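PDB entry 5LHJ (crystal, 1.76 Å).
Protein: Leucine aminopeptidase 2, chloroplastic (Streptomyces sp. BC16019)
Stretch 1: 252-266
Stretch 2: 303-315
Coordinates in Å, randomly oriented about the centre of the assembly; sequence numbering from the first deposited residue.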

# COMPACT_ATOMS: atom_id res chain seq x y z
N PRO A 252 -30.72 9.23 47.64
CA PRO A 252 -30.12 10.25 46.79
C PRO A 252 -31.02 10.78 45.67
O PRO A 252 -30.82 11.91 45.22
CB PRO A 252 -28.88 9.54 46.20
CG PRO A 252 -29.18 8.08 46.31
CD PRO A 252 -30.00 7.94 47.56
N ALA A 253 -31.97 9.97 45.19
CA ALA A 253 -32.99 10.40 44.19
C ALA A 253 -32.56 10.43 42.70
O ALA A 253 -33.43 10.42 41.82
CB ALA A 253 -33.63 11.73 44.59
N LEU A 254 -31.26 10.49 42.42
CA LEU A 254 -30.75 10.28 41.05
C LEU A 254 -29.69 9.17 41.08
O LEU A 254 -28.81 9.18 41.93
CB LEU A 254 -30.16 11.58 40.50
CG LEU A 254 -29.72 11.63 39.04
CD1 LEU A 254 -30.90 11.52 38.09
CD2 LEU A 254 -28.96 12.93 38.75
N THR A 255 -29.81 8.22 40.15
CA THR A 255 -28.85 7.11 40.01
C THR A 255 -28.27 7.14 38.60
O THR A 255 -29.02 7.09 37.64
CB THR A 255 -29.52 5.76 40.27
OG1 THR A 255 -29.95 5.71 41.64
CG2 THR A 255 -28.55 4.60 40.02
N VAL A 256 -26.94 7.22 38.51
CA VAL A 256 -26.24 7.33 37.23
C VAL A 256 -25.43 6.06 36.97
O VAL A 256 -24.70 5.59 37.85
CB VAL A 256 -25.31 8.57 37.21
CG1 VAL A 256 -24.51 8.67 35.90
CG2 VAL A 256 -26.12 9.84 37.43
N GLY A 257 -25.57 5.50 35.77
CA GLY A 257 -24.77 4.37 35.31
C GLY A 257 -23.66 4.85 34.40
O GLY A 257 -23.92 5.61 33.48
N LEU A 258 -22.42 4.42 34.67
CA LEU A 258 -21.27 4.71 33.82
C LEU A 258 -20.76 3.39 33.24
O LEU A 258 -20.56 2.43 33.98
CB LEU A 258 -20.12 5.36 34.61
CG LEU A 258 -20.42 6.66 35.35
CD1 LEU A 258 -19.19 7.15 36.10
CD2 LEU A 258 -20.94 7.73 34.39
N VAL A 259 -20.57 3.35 31.92
CA VAL A 259 -20.11 2.16 31.24
C VAL A 259 -18.76 2.48 30.62
O VAL A 259 -18.67 3.42 29.83
CB VAL A 259 -21.10 1.71 30.13
CG1 VAL A 259 -20.55 0.51 29.38
CG2 VAL A 259 -22.46 1.40 30.74
N GLY A 260 -17.72 1.71 30.95
CA GLY A 260 -16.36 1.98 30.45
C GLY A 260 -15.75 0.81 29.70
O GLY A 260 -15.66 -0.28 30.26
N LYS A 261 -15.33 1.03 28.46
CA LYS A 261 -14.70 -0.01 27.64
C LYS A 261 -13.31 -0.39 28.16
O LYS A 261 -12.42 0.46 28.20
CB LYS A 261 -14.59 0.44 26.17
CG LYS A 261 -13.85 -0.53 25.23
CD LYS A 261 -13.50 0.15 23.90
CE LYS A 261 -12.43 -0.64 23.17
NZ LYS A 261 -12.09 -0.07 21.86
N GLY A 262 -13.15 -1.65 28.55
CA GLY A 262 -11.89 -2.14 29.11
C GLY A 262 -11.15 -3.19 28.30
O GLY A 262 -10.80 -4.24 28.84
N VAL A 263 -10.86 -2.90 27.03
CA VAL A 263 -10.07 -3.84 26.23
C VAL A 263 -8.61 -3.58 26.56
O VAL A 263 -8.04 -2.58 26.15
CB VAL A 263 -10.38 -3.74 24.72
CG1 VAL A 263 -9.51 -4.72 23.93
CG2 VAL A 263 -11.85 -4.05 24.48
N THR A 264 -8.01 -4.48 27.34
CA THR A 264 -6.67 -4.30 27.86
C THR A 264 -5.56 -4.46 26.82
O THR A 264 -4.48 -3.89 26.98
CB THR A 264 -6.40 -5.21 29.07
OG1 THR A 264 -6.53 -6.59 28.68
CG2 THR A 264 -7.41 -4.90 30.18
N PHE A 265 -5.83 -5.25 25.78
CA PHE A 265 -4.96 -5.29 24.62
C PHE A 265 -5.81 -5.57 23.39
O PHE A 265 -6.57 -6.54 23.38
CB PHE A 265 -3.86 -6.35 24.76
CG PHE A 265 -2.93 -6.36 23.60
CD1 PHE A 265 -2.01 -5.34 23.42
CD2 PHE A 265 -3.03 -7.34 22.63
CE1 PHE A 265 -1.18 -5.31 22.31
CE2 PHE A 265 -2.20 -7.33 21.52
CZ PHE A 265 -1.29 -6.32 21.35
N ASP A 266 -5.69 -4.71 22.38
CA ASP A 266 -6.41 -4.86 21.13
C ASP A 266 -5.43 -4.96 19.96
O ASP A 266 -4.87 -3.96 19.51
CB ASP A 266 -7.37 -3.69 20.94
CG ASP A 266 -8.10 -3.74 19.63
OD1 ASP A 266 -8.21 -4.84 19.05
OD2 ASP A 266 -8.54 -2.67 19.17
N LEU A 303 -20.58 13.41 47.06
CA LEU A 303 -21.73 13.85 46.28
C LEU A 303 -22.98 13.07 46.67
O LEU A 303 -22.88 11.86 46.87
CB LEU A 303 -21.50 13.67 44.77
CG LEU A 303 -20.37 14.47 44.13
CD1 LEU A 303 -20.36 14.19 42.63
CD2 LEU A 303 -20.54 15.96 44.41
N PRO A 304 -24.14 13.75 46.76
CA PRO A 304 -25.41 13.08 47.06
C PRO A 304 -26.01 12.46 45.80
O PRO A 304 -27.01 12.94 45.26
CB PRO A 304 -26.28 14.23 47.60
CG PRO A 304 -25.82 15.41 46.80
CD PRO A 304 -24.33 15.21 46.64
N LEU A 305 -25.37 11.39 45.33
CA LEU A 305 -25.66 10.79 44.03
C LEU A 305 -25.19 9.35 44.05
O LEU A 305 -24.06 9.08 44.45
CB LEU A 305 -24.90 11.56 42.94
CG LEU A 305 -25.16 11.24 41.47
CD1 LEU A 305 -26.56 11.68 41.10
CD2 LEU A 305 -24.15 11.93 40.57
N ARG A 306 -26.05 8.44 43.61
CA ARG A 306 -25.69 7.04 43.47
C ARG A 306 -25.09 6.85 42.08
O ARG A 306 -25.68 7.28 41.10
CB ARG A 306 -26.92 6.17 43.61
CG ARG A 306 -26.64 4.68 43.68
CD ARG A 306 -27.94 3.95 43.95
NE ARG A 306 -27.75 2.52 44.16
CZ ARG A 306 -28.73 1.63 44.28
NH1 ARG A 306 -30.02 1.99 44.21
NH2 ARG A 306 -28.43 0.34 44.48
N VAL A 307 -23.92 6.22 42.01
CA VAL A 307 -23.24 6.00 40.72
C VAL A 307 -22.78 4.55 40.63
O VAL A 307 -22.09 4.05 41.52
CB VAL A 307 -22.04 6.96 40.52
CG1 VAL A 307 -21.50 6.83 39.10
CG2 VAL A 307 -22.45 8.39 40.80
N ARG A 308 -23.15 3.89 39.54
CA ARG A 308 -22.74 2.52 39.26
C ARG A 308 -21.83 2.47 38.03
O ARG A 308 -22.23 2.93 36.97
CB ARG A 308 -23.98 1.67 39.04
CG ARG A 308 -23.74 0.31 38.38
CD ARG A 308 -23.12 -0.76 39.25
NE ARG A 308 -24.04 -1.16 40.33
CZ ARG A 308 -25.12 -1.93 40.20
NH1 ARG A 308 -25.50 -2.39 39.01
NH2 ARG A 308 -25.85 -2.21 41.28
N GLY A 309 -20.66 1.86 38.18
CA GLY A 309 -19.75 1.57 37.07
C GLY A 309 -19.95 0.16 36.54
O GLY A 309 -20.16 -0.77 37.33
N HIS A 310 -19.89 0.01 35.22
CA HIS A 310 -20.10 -1.26 34.52
C HIS A 310 -18.91 -1.41 33.58
O HIS A 310 -18.73 -0.59 32.67
CB HIS A 310 -21.39 -1.24 33.70
CG HIS A 310 -22.61 -0.79 34.46
ND1 HIS A 310 -23.51 -1.68 35.01
CD2 HIS A 310 -23.11 0.44 34.71
CE1 HIS A 310 -24.49 -1.02 35.59
NE2 HIS A 310 -24.28 0.27 35.40
N LEU A 311 -18.07 -2.43 33.82
CA LEU A 311 -16.73 -2.51 33.23
C LEU A 311 -16.42 -3.88 32.60
O LEU A 311 -15.95 -4.79 33.27
CB LEU A 311 -15.67 -2.17 34.30
CG LEU A 311 -15.88 -0.79 34.96
CD1 LEU A 311 -15.35 -0.75 36.37
CD2 LEU A 311 -15.33 0.32 34.09
N PRO A 312 -16.68 -4.02 31.28
CA PRO A 312 -16.27 -5.23 30.56
C PRO A 312 -14.79 -5.20 30.19
O PRO A 312 -14.33 -4.21 29.57
CB PRO A 312 -17.16 -5.20 29.31
CG PRO A 312 -17.37 -3.73 29.05
CD PRO A 312 -17.41 -3.08 30.41
N LEU A 313 -14.07 -6.25 30.56
CA LEU A 313 -12.62 -6.33 30.41
C LEU A 313 -12.24 -7.55 29.58
O LEU A 313 -12.67 -8.66 29.87
CB LEU A 313 -11.96 -6.43 31.79
CG LEU A 313 -12.45 -5.50 32.90
CD1 LEU A 313 -11.65 -5.72 34.17
CD2 LEU A 313 -12.35 -4.04 32.51
N ALA A 314 -11.43 -7.35 28.54
CA ALA A 314 -11.01 -8.45 27.66
C ALA A 314 -9.81 -8.07 26.82
O ALA A 314 -9.46 -6.90 26.72
CB ALA A 314 -12.17 -8.86 26.75
N GLU A 315 -9.16 -9.08 26.24
CA GLU A 315 -8.18 -8.88 25.17
C GLU A 315 -8.80 -9.28 23.83
O GLU A 315 -9.61 -10.19 23.78
CB GLU A 315 -6.92 -9.71 25.37
CG GLU A 315 -6.04 -9.36 26.55
CD GLU A 315 -4.71 -10.12 26.53
OE1 GLU A 315 -4.61 -11.18 25.86
OE2 GLU A 315 -3.76 -9.66 27.19
O HOH W 1 -4.00 -7.38 28.59

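Two neighbouring strands, 255-260 and 306-315, run parallel with an angle of 21° between their directions, and main-chain hydrogen bonds carry most of the polar contact. The shortest is Leu258 N to Arg308 O, 2.7 Å and nearly straight at 173°. Around it the ladder alternates as parallel pairing requires: Val256 N donates to Arg306 O (2.9 Å), Arg308 N to Val256 O (2.9 Å), His310 N to Leu258 O (2.8 Å, more bent at 141°) and Gly260 N to His310 O (3.0 Å). Each of Val256, Leu258, Arg308 and His310 thus uses both its N and its O across the seam, whereas Gly257 and Gly309, lying between them, make no such bonds. The ladder begins with a weak bond from Arg306 N to Leu254 O (3.3 Å).

The regular pattern breaks at Pro312, whose nitrogen has no hydrogen to give; Gly260 O meets Pro312 CD instead, at 3.3 Å. Pairing resumes with a weak, bent bond from Gly262 N to Pro312 O (3.0 Å, 129°), followed by Ala314 N to Gly262 O (3.2 Å) and Thr264 N to Ala314 O (2.9 Å), at the corner where the first stretch turns. The absence of a side chain at Gly262 matters here: an ideal CB would lie 2.4 Å from Leu313 CD2 and 2.8 Å from Pro312 O, both clashes.

Water 1 links the side chains at this end, lying 2.7 Å from Thr264 OG1 and donating to Glu315 OE2, also at 2.7 Å.

Weaker CA-H...O contacts supplement the ladder, among them Val307 CA to Val256 O and Val263 CA to Ala314 O, both 3.2 Å. The carbonyl of Val256 therefore receives both Arg308 N and the CA-H of Val307.

Side chains of paired residues emerge on the same face of the sheet. Val256 and Val307 share one face with Leu258, whose CD1 packs 3.8 Å from Val307 CG1. Leu305 points its CA-to-CB bond away from the other stretch, but its end returns: CD1 lies 3.6 Å from Leu254 CD2 and 4.1 Å from Val256 CG2, joining an apolar cluster. On the face of Thr255, Arg306 and His310, Thr255 OG1 approaches the aliphatic Arg306 CD at 3.5 Å. The His310 ring turns its edge to Gly257, with NE2 4.1 Å from Gly257 CA, and Val259 CG2 sits 4.1 Å from His310 CB. At the outer end, Pro252 CG rests 4.0 Å from Arg306 CB. Together the stretches bury 1017 Å².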